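Local coordinates for phosphoglycerate oxidoreductase (PDB 4HY3), which probably reduces hydroxypyruvate and glyoxylate with NAD(P)H, as a nucleotide-binding member of the D-isomer-specific 2-hydroxyacid dehydrogenase family, at residues I137-A142 with R172-S177; A190-L195 with A200-F205; L42-E47 with D328-D333; A50-K55 with E332-M337. One frame throughout, in Å; residues are numbered along the deposited sequence.

Contact 1. Residues I137-A142 with R172-S177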
loop_
_atom_site.group_PDB
_atom_site.type_symbol
_atom_site.label_atom_id
_atom_site.label_comp_id
_atom_site.label_asym_id
_atom_site.label_seq_id
_atom_site.Cartn_x
_atom_site.Cartn_y
_atom_site.Cartn_z
ATOM N N ILE A 137 7.371 19.324 0.330
ATOM C CA ILE A 137 8.417 20.179 0.904
ATOM C C ILE A 137 8.500 19.988 2.421
ATOM O O ILE A 137 9.549 20.222 3.027
ATOM C CB ILE A 137 8.225 21.665 0.568
ATOM C CG1 ILE A 137 9.532 22.426 0.766
ATOM C CG2 ILE A 137 7.142 22.303 1.424
ATOM C CD1 ILE A 137 10.181 22.848 -0.517
ATOM N N GLY A 138 7.391 19.537 3.013
ATOM C CA GLY A 138 7.318 19.178 4.434
ATOM C C GLY A 138 8.111 17.929 4.804
ATOM O O GLY A 138 8.906 17.939 5.764
ATOM N N LEU A 139 7.888 16.838 4.075
ATOM C CA LEU A 139 8.718 15.670 4.247
ATOM C C LEU A 139 10.149 16.118 3.932
ATOM O O LEU A 139 11.122 15.647 4.530
ATOM C CB LEU A 139 8.255 14.566 3.324
ATOM C CG LEU A 139 9.040 13.268 3.331
ATOM C CD1 LEU A 139 9.573 12.969 4.722
ATOM C CD2 LEU A 139 8.203 12.074 2.876
ATOM N N GLY A 140 10.266 17.075 3.011
ATOM C CA GLY A 140 11.562 17.565 2.603
ATOM C C GLY A 140 12.344 18.037 3.809
ATOM O O GLY A 140 13.425 17.532 4.064
ATOM N N PHE A 141 11.796 18.995 4.554
ATOM C CA PHE A 141 12.467 19.498 5.759
ATOM C C PHE A 141 12.713 18.412 6.789
ATOM O O PHE A 141 13.787 18.409 7.409
ATOM C CB PHE A 141 11.704 20.613 6.447
ATOM C CG PHE A 141 11.314 21.716 5.552
ATOM C CD1 PHE A 141 12.222 22.253 4.657
ATOM C CD2 PHE A 141 10.034 22.236 5.614
ATOM C CE1 PHE A 141 11.854 23.294 3.826
ATOM C CE2 PHE A 141 9.657 23.274 4.778
ATOM C CZ PHE A 141 10.574 23.807 3.888
ATOM N N ALA A 142 11.749 17.502 6.973
ATOM C CA ALA A 142 11.966 16.373 7.892
ATOM C C ALA A 142 13.324 15.704 7.625
ATOM O O ALA A 142 14.164 15.608 8.530
ATOM C CB ALA A 142 10.840 15.368 7.814
ATOM N N ARG A 172 19.905 10.163 11.715
ATOM C CA ARG A 172 18.783 9.345 12.160
ATOM C C ARG A 172 17.804 9.126 11.006
ATOM O O ARG A 172 17.567 10.038 10.203
ATOM C CB ARG A 172 18.050 10.068 13.274
ATOM C CG ARG A 172 17.107 9.179 14.050
ATOM C CD ARG A 172 15.725 9.792 14.081
ATOM N NE ARG A 172 14.755 8.713 14.137
ATOM C CZ ARG A 172 14.080 8.382 15.225
ATOM N NH1 ARG A 172 14.259 9.085 16.338
ATOM N NH2 ARG A 172 13.219 7.368 15.187
ATOM N N LEU A 173 17.243 7.921 10.925
ATOM C CA LEU A 173 16.271 7.587 9.901
ATOM C C LEU A 173 14.889 8.021 10.329
ATOM O O LEU A 173 14.610 8.112 11.519
ATOM C CB LEU A 173 16.196 6.091 9.662
ATOM C CG LEU A 173 17.415 5.201 9.613
ATOM C CD1 LEU A 173 17.787 4.792 11.032
ATOM C CD2 LEU A 173 17.057 3.976 8.788
ATOM N N ILE A 174 14.015 8.259 9.347
ATOM C CA ILE A 174 12.610 8.512 9.618
ATOM C C ILE A 174 11.818 7.208 9.703
ATOM O O ILE A 174 10.785 7.160 10.341
ATOM C CB ILE A 174 12.017 9.512 8.602
ATOM C CG1 ILE A 174 12.574 10.892 8.883
ATOM C CG2 ILE A 174 10.496 9.583 8.670
ATOM C CD1 ILE A 174 11.891 11.989 8.113
ATOM N N ALA A 175 12.304 6.144 9.080
ATOM C CA ALA A 175 11.551 4.886 9.069
ATOM C C ALA A 175 11.334 4.366 10.490
ATOM O O ALA A 175 10.248 3.873 10.808
ATOM C CB ALA A 175 12.215 3.849 8.180
ATOM N N GLY A 176 12.356 4.507 11.337
ATOM C CA GLY A 176 12.221 4.414 12.812
ATOM C C GLY A 176 10.867 4.032 13.433
ATOM O O GLY A 176 10.496 2.864 13.393
ATOM N N SER A 177 10.094 4.953 14.007
ATOM C CA SER A 177 10.288 6.388 14.093
ATOM C C SER A 177 8.957 6.906 14.579
ATOM O O SER A 177 7.899 6.399 14.172
ATOM C CB SER A 177 10.532 7.002 12.734
ATOM O OG SER A 177 10.839 8.386 12.845
#
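Ile174 lays its CD1 methyl against the methyl of Ala142, with 3.6 Å between Ile174 CD1 and Ala142 CB. The same methyl group lies farther from Leu139, at 4.2 Å between Ile174 CD1 and Leu139 CD1, so one terminal methyl touches two residues a turn apart on helix 131-147. Its torsions account for the reach: CG1 stands anti to the carbonyl carbon (chi1 -71°) and CD1 continues nearly straight beyond it (chi2 -170°), sending the longer branch at the helix. Each residue type fits. Alanine keeps the helix surface low where the isoleucine comes in, and the CB of Ala142 is directed at residues 172-177. Leucine is long enough to swing its CD1 in from the flank, although its CB does not start in that direction. The contact is wholly apolar and buried; Phe198 and Phe233 also pack on Ile174.

Polar bonds also brace the loop. Arg172 NE donates to Leu173 O at 2.7 Å, the acceptor lying 9° out of the guanidinium plane, and this folds the arginine back over its own loop. Glu136 of the second subunit accepts from two successive backbone amides, Ile174 N through OE1 and Ala175 N through OE2, so one carboxylate fixes the backbone from which the isoleucine projects. The arrangement joins the long helix to the loop leading into strand 178-182, the first strand in chain order of the parallel sheet and one lying inside it, in the Rossmann-type nucleotide-binding domain, here at a subunit interface.

Contact 2. Residues A190-L195 with A200-F205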
loop_
_atom_site.group_PDB
_atom_site.type_symbol
_atom_site.label_atom_id
_atom_site.label_comp_id
_atom_site.label_asym_id
_atom_site.label_seq_id
_atom_site.Cartn_x
_atom_site.Cartn_y
_atom_site.Cartn_z
ATOM N N ALA A 190 -2.242 14.362 3.024
ATOM C CA ALA A 190 -1.233 14.363 1.971
ATOM C C ALA A 190 0.064 13.862 2.574
ATOM O O ALA A 190 0.843 13.141 1.923
ATOM C CB ALA A 190 -1.054 15.751 1.372
ATOM N N LEU A 191 0.253 14.234 3.838
ATOM C CA LEU A 191 1.439 13.929 4.599
ATOM C C LEU A 191 1.423 12.445 4.920
ATOM O O LEU A 191 2.384 11.717 4.641
ATOM C CB LEU A 191 1.444 14.778 5.845
ATOM C CG LEU A 191 2.705 15.030 6.660
ATOM C CD1 LEU A 191 4.014 14.848 5.928
ATOM C CD2 LEU A 191 2.633 16.452 7.177
ATOM N N ARG A 192 0.308 11.971 5.454
ATOM C CA ARG A 192 0.180 10.547 5.704
ATOM C C ARG A 192 0.525 9.779 4.443
ATOM O O ARG A 192 1.091 8.699 4.521
ATOM C CB ARG A 192 -1.213 10.181 6.214
ATOM C CG ARG A 192 -1.508 8.697 6.315
ATOM C CD ARG A 192 -0.415 7.914 7.036
ATOM N NE ARG A 192 -0.747 6.485 7.103
ATOM C CZ ARG A 192 -0.433 5.572 6.191
ATOM N NH1 ARG A 192 0.260 5.877 5.099
ATOM N NH2 ARG A 192 -0.825 4.328 6.378
ATOM N N ARG A 193 0.211 10.335 3.280
ATOM C CA ARG A 193 0.485 9.600 2.050
ATOM C C ARG A 193 1.985 9.527 1.742
ATOM O O ARG A 193 2.525 8.448 1.503
ATOM C CB ARG A 193 -0.295 10.157 0.874
ATOM C CG ARG A 193 -0.177 9.284 -0.367
ATOM C CD ARG A 193 -1.287 9.566 -1.373
ATOM N NE ARG A 193 -1.255 10.967 -1.779
ATOM C CZ ARG A 193 -2.074 11.915 -1.319
ATOM N NH1 ARG A 193 -3.023 11.600 -0.455
ATOM N NH2 ARG A 193 -1.948 13.180 -1.725
ATOM N N VAL A 194 2.661 10.669 1.771
ATOM C CA VAL A 194 4.090 10.655 1.475
ATOM C C VAL A 194 4.847 9.823 2.515
ATOM O O VAL A 194 5.820 9.156 2.186
ATOM C CB VAL A 194 4.689 12.058 1.199
ATOM C CG1 VAL A 194 3.990 12.652 0.014
ATOM C CG2 VAL A 194 4.535 13.003 2.378
ATOM N N LEU A 195 4.347 9.799 3.742
ATOM C CA LEU A 195 5.000 9.038 4.790
ATOM C C LEU A 195 4.725 7.532 4.708
ATOM O O LEU A 195 5.392 6.752 5.366
ATOM C CB LEU A 195 4.654 9.601 6.181
ATOM C CG LEU A 195 5.109 11.037 6.490
ATOM C CD1 LEU A 195 4.321 11.686 7.614
ATOM C CD2 LEU A 195 6.594 11.082 6.809
ATOM N N ALA A 200 6.616 4.083 9.751
ATOM C CA ALA A 200 6.796 4.770 11.032
ATOM C C ALA A 200 5.515 4.761 11.898
ATOM O O ALA A 200 4.480 4.246 11.468
ATOM C CB ALA A 200 7.216 6.203 10.763
ATOM N N ARG A 201 5.586 5.325 13.107
ATOM C CA ARG A 201 4.399 5.457 13.963
ATOM C C ARG A 201 3.786 6.886 13.995
ATOM O O ARG A 201 4.441 7.892 14.382
ATOM C CB ARG A 201 4.700 4.942 15.366
ATOM C CG ARG A 201 3.584 5.113 16.381
ATOM C CD ARG A 201 3.595 3.908 17.280
ATOM N NE ARG A 201 3.004 4.163 18.585
ATOM C CZ ARG A 201 2.094 3.381 19.164
ATOM N NH1 ARG A 201 1.644 2.287 18.548
ATOM N NH2 ARG A 201 1.628 3.704 20.361
ATOM N N ILE A 202 2.519 6.969 13.590
ATOM C CA ILE A 202 1.923 8.272 13.332
ATOM C C ILE A 202 0.747 8.641 14.243
ATOM O O ILE A 202 -0.384 8.121 14.084
ATOM C CB ILE A 202 1.560 8.442 11.836
ATOM C CG1 ILE A 202 2.807 8.229 10.973
ATOM C CG2 ILE A 202 0.971 9.830 11.597
ATOM C CD1 ILE A 202 2.521 8.021 9.510
ATOM N N ARG A 203 1.039 9.555 15.176
ATOM C CA ARG A 203 0.077 10.076 16.160
ATOM C C ARG A 203 -0.486 11.376 15.679
ATOM O O ARG A 203 0.262 12.286 15.328
ATOM C CB ARG A 203 0.745 10.331 17.516
ATOM C CG ARG A 203 0.905 9.091 18.371
ATOM C CD ARG A 203 1.389 9.458 19.756
ATOM N NE ARG A 203 2.093 8.358 20.408
ATOM C CZ ARG A 203 3.400 8.145 20.300
ATOM N NH1 ARG A 203 4.143 8.954 19.540
ATOM N NH2 ARG A 203 3.960 7.128 20.946
ATOM N N VAL A 204 -1.805 11.474 15.701
ATOM C CA VAL A 204 -2.488 12.634 15.161
ATOM C C VAL A 204 -3.419 13.231 16.202
ATOM O O VAL A 204 -4.206 12.527 16.824
ATOM C CB VAL A 204 -3.301 12.274 13.881
ATOM C CG1 VAL A 204 -4.258 13.403 13.476
ATOM C CG2 VAL A 204 -2.364 11.961 12.726
ATOM N N PHE A 205 -3.344 14.539 16.368
ATOM C CA PHE A 205 -4.303 15.220 17.196
ATOM C C PHE A 205 -5.271 16.030 16.336
ATOM O O PHE A 205 -4.856 16.837 15.507
ATOM C CB PHE A 205 -3.599 16.091 18.246
ATOM C CG PHE A 205 -4.508 17.067 18.910
ATOM C CD1 PHE A 205 -5.424 16.641 19.865
ATOM C CD2 PHE A 205 -4.471 18.412 18.563
ATOM C CE1 PHE A 205 -6.286 17.546 20.473
ATOM C CE2 PHE A 205 -5.329 19.329 19.160
ATOM C CZ PHE A 205 -6.235 18.896 20.122
#
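Arg192 NE is hydrogen-bonded to Gly218 O, a carbonyl in the loop before strand 220-221, while the arginine's aliphatic part passes over Ile202. Its CG is anti to the backbone N, and the chain then bends at chi2 (49°), which brings CD within 3.8 Å of Ile202 CD1. The two side chains cross at about a right angle, methylene against methyl. Arginine suits such a partly exposed margin because its hydrocarbon stem can cover an apolar residue while its polar end bonds outside.

Helix 186-195 and strand 201-205 belong to a right-handed beta-alpha-beta unit begun by strand 178-182, the opening unit of a Rossmann fold; a GxGxxG pattern at Gly183, Gly185 and Gly188 is consistent with dinucleotide binding at the turn after the first strand. The helix packs on the sheet here through Ile202, whose CB is directed at it. Leu195 adds a looser contact one turn after Arg192, with 4.3 Å between Leu195 CB and Ile202 CD1. Both Leu195 and Ile202 also touch Ile179 of the neighbouring strand 178-182, and Ile202 reaches Ile181 as well.

Contact 3. Residues L42-E47 with D328-D333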
loop_
_atom_site.group_PDB
_atom_site.type_symbol
_atom_site.label_atom_id
_atom_site.label_comp_id
_atom_site.label_asym_id
_atom_site.label_seq_id
_atom_site.Cartn_x
_atom_site.Cartn_y
_atom_site.Cartn_z
ATOM N N LEU A 42 -3.937 31.688 -15.152
ATOM C CA LEU A 42 -3.230 30.989 -14.069
ATOM C C LEU A 42 -3.769 29.618 -13.677
ATOM O O LEU A 42 -2.977 28.711 -13.331
ATOM C CB LEU A 42 -3.161 31.857 -12.784
ATOM C CG LEU A 42 -2.448 31.292 -11.521
ATOM C CD1 LEU A 42 -0.969 30.992 -11.757
ATOM C CD2 LEU A 42 -2.613 32.184 -10.313
ATOM N N ILE A 43 -5.086 29.469 -13.701
ATOM C CA ILE A 43 -5.701 28.264 -13.172
ATOM C C ILE A 43 -6.100 27.208 -14.226
ATOM O O ILE A 43 -6.624 26.138 -13.906
ATOM C CB ILE A 43 -6.845 28.592 -12.183
ATOM C CG1 ILE A 43 -8.023 29.330 -12.878
ATOM C CG2 ILE A 43 -6.289 29.428 -11.045
ATOM C CD1 ILE A 43 -9.391 29.225 -12.190
ATOM N N PHE A 44 -5.795 27.462 -15.484
ATOM C CA PHE A 44 -6.166 26.494 -16.511
ATOM C C PHE A 44 -4.985 26.125 -17.399
ATOM O O PHE A 44 -4.455 26.994 -18.093
ATOM C CB PHE A 44 -7.311 27.081 -17.344
ATOM C CG PHE A 44 -8.647 26.969 -16.676
ATOM C CD1 PHE A 44 -9.412 25.788 -16.778
ATOM C CD2 PHE A 44 -9.143 27.996 -15.926
ATOM C CE1 PHE A 44 -10.651 25.667 -16.166
ATOM C CE2 PHE A 44 -10.391 27.859 -15.310
ATOM C CZ PHE A 44 -11.138 26.700 -15.424
ATOM N N SER A 45 -4.545 24.871 -17.396
ATOM C CA SER A 45 -3.662 24.459 -18.475
ATOM C C SER A 45 -4.355 24.745 -19.833
ATOM O O SER A 45 -5.601 24.806 -19.906
ATOM C CB SER A 45 -3.399 22.971 -18.394
ATOM O OG SER A 45 -4.554 22.248 -18.845
ATOM N N ASP A 46 -3.552 24.883 -20.888
ATOM C CA ASP A 46 -4.027 24.854 -22.286
ATOM C C ASP A 46 -5.140 23.830 -22.560
ATOM O O ASP A 46 -6.291 24.229 -22.881
ATOM C CB ASP A 46 -2.877 24.614 -23.263
ATOM C CG ASP A 46 -1.879 25.777 -23.302
ATOM O OD1 ASP A 46 -2.209 26.903 -22.879
ATOM O OD2 ASP A 46 -0.729 25.567 -23.763
ATOM N N GLU A 47 -4.808 22.540 -22.429
ATOM C CA GLU A 47 -5.805 21.455 -22.565
ATOM C C GLU A 47 -7.114 21.711 -21.793
ATOM O O GLU A 47 -8.213 21.590 -22.339
ATOM C CB GLU A 47 -5.202 20.123 -22.138
ATOM C CG GLU A 47 -6.148 18.945 -22.294
ATOM C CD GLU A 47 -5.540 17.643 -21.786
ATOM O OE1 GLU A 47 -5.165 17.584 -20.587
ATOM O OE2 GLU A 47 -5.438 16.673 -22.586
ATOM N N ASP A 328 -8.599 21.864 -13.388
ATOM C CA ASP A 328 -9.086 20.502 -13.532
ATOM C C ASP A 328 -10.259 20.190 -12.649
ATOM O O ASP A 328 -11.165 19.469 -13.057
ATOM C CB ASP A 328 -8.000 19.536 -13.093
ATOM C CG ASP A 328 -6.745 19.654 -13.899
ATOM O OD1 ASP A 328 -6.860 19.807 -15.150
ATOM O OD2 ASP A 328 -5.650 19.554 -13.269
HETATM N N MSE A 329 -10.207 20.687 -11.415
HETATM C CA MSE A 329 -11.242 20.421 -10.434
HETATM C C MSE A 329 -12.532 21.065 -10.846
HETATM O O MSE A 329 -13.527 20.387 -11.022
HETATM C CB MSE A 329 -10.820 20.893 -9.054
HETATM C CG MSE A 329 -9.695 20.036 -8.492
HETATM SE SE MSE A 329 -9.071 20.706 -6.738
HETATM C CE MSE A 329 -10.872 20.832 -5.952
ATOM N N VAL A 330 -12.525 22.383 -10.975
ATOM C CA VAL A 330 -13.609 23.166 -11.563
ATOM C C VAL A 330 -14.301 22.443 -12.725
ATOM O O VAL A 330 -15.534 22.379 -12.818
ATOM C CB VAL A 330 -13.030 24.514 -12.078
ATOM C CG1 VAL A 330 -14.063 25.247 -12.925
ATOM C CG2 VAL A 330 -12.504 25.370 -10.909
ATOM N N LEU A 331 -13.487 21.883 -13.611
ATOM C CA LEU A 331 -13.984 21.190 -14.775
ATOM C C LEU A 331 -14.746 19.919 -14.367
ATOM O O LEU A 331 -15.882 19.667 -14.781
ATOM C CB LEU A 331 -12.801 20.904 -15.696
ATOM C CG LEU A 331 -12.853 21.418 -17.152
ATOM C CD1 LEU A 331 -13.805 22.586 -17.332
ATOM C CD2 LEU A 331 -11.478 21.763 -17.701
ATOM N N GLU A 332 -14.134 19.126 -13.513
ATOM C CA GLU A 332 -14.809 17.973 -13.024
ATOM C C GLU A 332 -16.111 18.353 -12.330
ATOM O O GLU A 332 -17.180 17.826 -12.650
ATOM C CB GLU A 332 -13.874 17.202 -12.132
ATOM C CG GLU A 332 -12.892 16.369 -12.933
ATOM C CD GLU A 332 -11.736 15.906 -12.077
ATOM O OE1 GLU A 332 -11.359 16.702 -11.175
ATOM O OE2 GLU A 332 -11.210 14.777 -12.303
ATOM N N ASP A 333 -16.059 19.300 -11.408
ATOM C CA ASP A 333 -17.292 19.674 -10.737
ATOM C C ASP A 333 -18.366 20.250 -11.648
ATOM O O ASP A 333 -19.532 19.980 -11.453
ATOM C CB ASP A 333 -17.036 20.499 -9.479
ATOM C CG ASP A 333 -16.733 19.604 -8.279
ATOM O OD1 ASP A 333 -16.975 18.371 -8.434
ATOM O OD2 ASP A 333 -16.256 20.095 -7.214
#
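Phe44 meets residues 328-333 with the far end of its ring. Its CB is not aimed at helix 320-338; CG stands anti to the carbonyl carbon (chi1 -79°), and from there the ring reaches across to the helix with its far edge. Along the ring, contact begins at CE1, which lies 4.3 Å from Leu331 CD2. At the tip, Phe44 CZ comes to 4.1 Å from Val330 CG1. Both methyl groups sit at the ring edge, near its plane, so the far edge leans on two successive residues of the helix. Val330 CG1 is anti to the backbone N (chi1 169°), which turns it to the ring, and the two side chains cross at about a right angle.

A phenylalanine suits this place because the CA atoms of Phe44 and Val330 are 9.5 Å apart, a gap that a large flat side chain bridges. Phe44 is the first residue to leave helical geometry after helix 40-43, and Ser45 then N-caps the next helix, with its OG accepting from Ala48 N. Leu52 and Arg49 of helix 46-55 also touch the phenylalanine.

The chemistry is that of apolar burial: methyl groups on a ring edge impose little direction, so the fit depends on shape. The carboxylates stay apart from it, with Glu47 OE1 and Asp328 OD1 6.1 Å from each other; these like charges probably repel only mildly.

Contact 4. Residues A50-K55 with E332-M337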
loop_
_atom_site.group_PDB
_atom_site.type_symbol
_atom_site.label_atom_id
_atom_site.label_comp_id
_atom_site.label_asym_id
_atom_site.label_seq_id
_atom_site.Cartn_x
_atom_site.Cartn_y
_atom_site.Cartn_z
ATOM N N ALA A 50 -8.903 24.967 -23.252
ATOM C CA ALA A 50 -9.598 24.597 -24.471
ATOM C C ALA A 50 -10.819 23.766 -24.114
ATOM O O ALA A 50 -11.921 24.067 -24.584
ATOM C CB ALA A 50 -8.689 23.854 -25.412
ATOM N N ALA A 51 -10.676 22.756 -23.259
ATOM C CA ALA A 51 -11.860 21.978 -22.873
ATOM C C ALA A 51 -12.960 22.924 -22.356
ATOM O O ALA A 51 -14.148 22.830 -22.758
ATOM C CB ALA A 51 -11.501 20.946 -21.837
ATOM N N LEU A 52 -12.559 23.873 -21.514
ATOM C CA LEU A 52 -13.499 24.764 -20.871
ATOM C C LEU A 52 -14.288 25.618 -21.868
ATOM O O LEU A 52 -15.490 25.804 -21.689
ATOM C CB LEU A 52 -12.742 25.645 -19.883
ATOM C CG LEU A 52 -13.509 26.813 -19.256
ATOM C CD1 LEU A 52 -14.477 26.268 -18.216
ATOM C CD2 LEU A 52 -12.602 27.891 -18.668
ATOM N N HIS A 53 -13.636 26.175 -22.903
ATOM C CA HIS A 53 -14.367 27.077 -23.809
ATOM C C HIS A 53 -15.033 26.330 -24.881
ATOM O O HIS A 53 -15.929 26.818 -25.546
ATOM C CB HIS A 53 -13.460 28.089 -24.424
ATOM C CG HIS A 53 -12.987 29.145 -23.455
ATOM N ND1 HIS A 53 -13.798 30.069 -22.950
ATOM C CD2 HIS A 53 -11.715 29.400 -22.920
ATOM C CE1 HIS A 53 -13.093 30.886 -22.139
ATOM N NE2 HIS A 53 -11.826 30.480 -22.123
ATOM N N SER A 54 -14.595 25.105 -25.072
ATOM C CA SER A 54 -15.190 24.314 -26.079
ATOM C C SER A 54 -16.497 23.954 -25.508
ATOM O O SER A 54 -17.451 23.821 -26.225
ATOM C CB SER A 54 -14.390 23.063 -26.321
ATOM O OG SER A 54 -15.071 22.272 -27.275
ATOM N N LYS A 55 -16.567 23.835 -24.191
ATOM C CA LYS A 55 -17.784 23.343 -23.580
ATOM C C LYS A 55 -18.762 24.376 -23.079
ATOM O O LYS A 55 -19.927 24.095 -23.028
ATOM C CB LYS A 55 -17.441 22.377 -22.461
ATOM C CG LYS A 55 -18.629 21.576 -21.989
ATOM C CD LYS A 55 -18.168 20.362 -21.213
ATOM C CE LYS A 55 -19.213 19.265 -21.330
ATOM N NZ LYS A 55 -19.134 18.440 -20.097
ATOM N N GLU A 332 -14.134 19.126 -13.513
ATOM C CA GLU A 332 -14.809 17.973 -13.024
ATOM C C GLU A 332 -16.111 18.353 -12.330
ATOM O O GLU A 332 -17.180 17.826 -12.650
ATOM C CB GLU A 332 -13.874 17.202 -12.132
ATOM C CG GLU A 332 -12.892 16.369 -12.933
ATOM C CD GLU A 332 -11.736 15.906 -12.077
ATOM O OE1 GLU A 332 -11.359 16.702 -11.175
ATOM O OE2 GLU A 332 -11.210 14.777 -12.303
ATOM N N ASP A 333 -16.059 19.300 -11.408
ATOM C CA ASP A 333 -17.292 19.674 -10.737
ATOM C C ASP A 333 -18.366 20.250 -11.648
ATOM O O ASP A 333 -19.532 19.980 -11.453
ATOM C CB ASP A 333 -17.036 20.499 -9.479
ATOM C CG ASP A 333 -16.733 19.604 -8.279
ATOM O OD1 ASP A 333 -16.975 18.371 -8.434
ATOM O OD2 ASP A 333 -16.256 20.095 -7.214
HETATM N N MSE A 334 -17.984 20.986 -12.682
HETATM C CA MSE A 334 -18.988 21.509 -13.604
HETATM C C MSE A 334 -19.699 20.375 -14.331
HETATM O O MSE A 334 -20.930 20.363 -14.485
HETATM C CB MSE A 334 -18.261 22.512 -14.474
HETATM C CG MSE A 334 -18.209 23.870 -13.775
HETATM SE SE MSE A 334 -17.097 25.084 -14.860
HETATM C CE MSE A 334 -18.420 26.250 -15.706
ATOM N N ASP A 335 -18.921 19.387 -14.730
ATOM C CA ASP A 335 -19.414 18.305 -15.514
ATOM C C ASP A 335 -20.421 17.456 -14.746
ATOM O O ASP A 335 -21.437 17.009 -15.340
ATOM C CB ASP A 335 -18.250 17.455 -15.938
ATOM C CG ASP A 335 -18.679 16.241 -16.674
ATOM O OD1 ASP A 335 -19.453 16.363 -17.651
ATOM O OD2 ASP A 335 -18.234 15.151 -16.273
ATOM N N LEU A 336 -20.153 17.245 -13.442
ATOM C CA LEU A 336 -21.125 16.603 -12.564
ATOM C C LEU A 336 -22.422 17.397 -12.441
ATOM O O LEU A 336 -23.514 16.827 -12.542
ATOM C CB LEU A 336 -20.536 16.258 -11.205
ATOM C CG LEU A 336 -19.486 15.122 -11.223
ATOM C CD1 LEU A 336 -18.469 15.284 -10.113
ATOM C CD2 LEU A 336 -20.048 13.699 -11.209
HETATM N N MSE A 337 -22.338 18.703 -12.264
HETATM C CA MSE A 337 -23.548 19.458 -12.043
HETATM C C MSE A 337 -24.297 19.665 -13.322
HETATM O O MSE A 337 -25.526 19.761 -13.313
HETATM C CB MSE A 337 -23.212 20.767 -11.410
HETATM C CG MSE A 337 -22.421 20.419 -10.179
HETATM SE SE MSE A 337 -22.461 21.958 -8.948
HETATM C CE MSE A 337 -20.639 22.530 -9.462
#
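Two helices that pack beside the parallel part of the sheet in the probable substrate-binding domain meet here: Leu52 and Lys55 of helix 46-55 face Met334 and Asp335 of helix 320-338. The inner pair is apolar. Leu52 CD1 lies 4.4 Å from the SE atom of Met334 (present as selenomethionine), a methionine whose long, flexible chain can follow an uneven surface. Leu52 also rests on Ile58, and Met334 on Tyr79 and Ile81, all from strands of that sheet.

One turn on along helix 46-55, and at the next residue of helix 320-338, the contact becomes charged. Lys55 runs almost fully extended, with CG anti to the backbone N (chi1 -167°), and its NZ forms a salt bridge with Asp335 OD1 at 3.2 Å. The other carboxylate oxygen, OD2, pairs with Arg339, so two cations hold the aspartate by its separate oxygens and would probably favour its ionised form. Lysine suits the exposed position because its chain can cross from one helix to the other, where their backbones stand 9.6 Å apart between the CA atoms of Lys55 and Asp335. A buried apolar pair with a salt bridge at its outer margin thus joins two helices that lie on the sheet of an alpha/beta domain.

Overall arrangement
The four contacts fall into two groups. Contacts 1 and 2 have centres 11 Å apart and share the nucleotide-binding half: Leu139 CD2 packs on Val194 CG2 at 3.8 Å, and Ser177 O probably accepts a hydrogen bond from Arg201 N at 2.8 Å. Contacts 3 and 4, 8 Å apart at their centres, use the same two helices and join through Leu52, which touches both Phe44 and Leu331. Contacts 1 and 4 stand on opposite sides of the chain's centre, with their centres about 40 Å apart, whereas contacts 2 and 4 approach to about 14 Å between nearest atoms. In this family the active-site cleft lies between two such domains; in contact 2 the Arg192 side chain lies near, without touching, the probable glycine-rich nucleotide-binding turn.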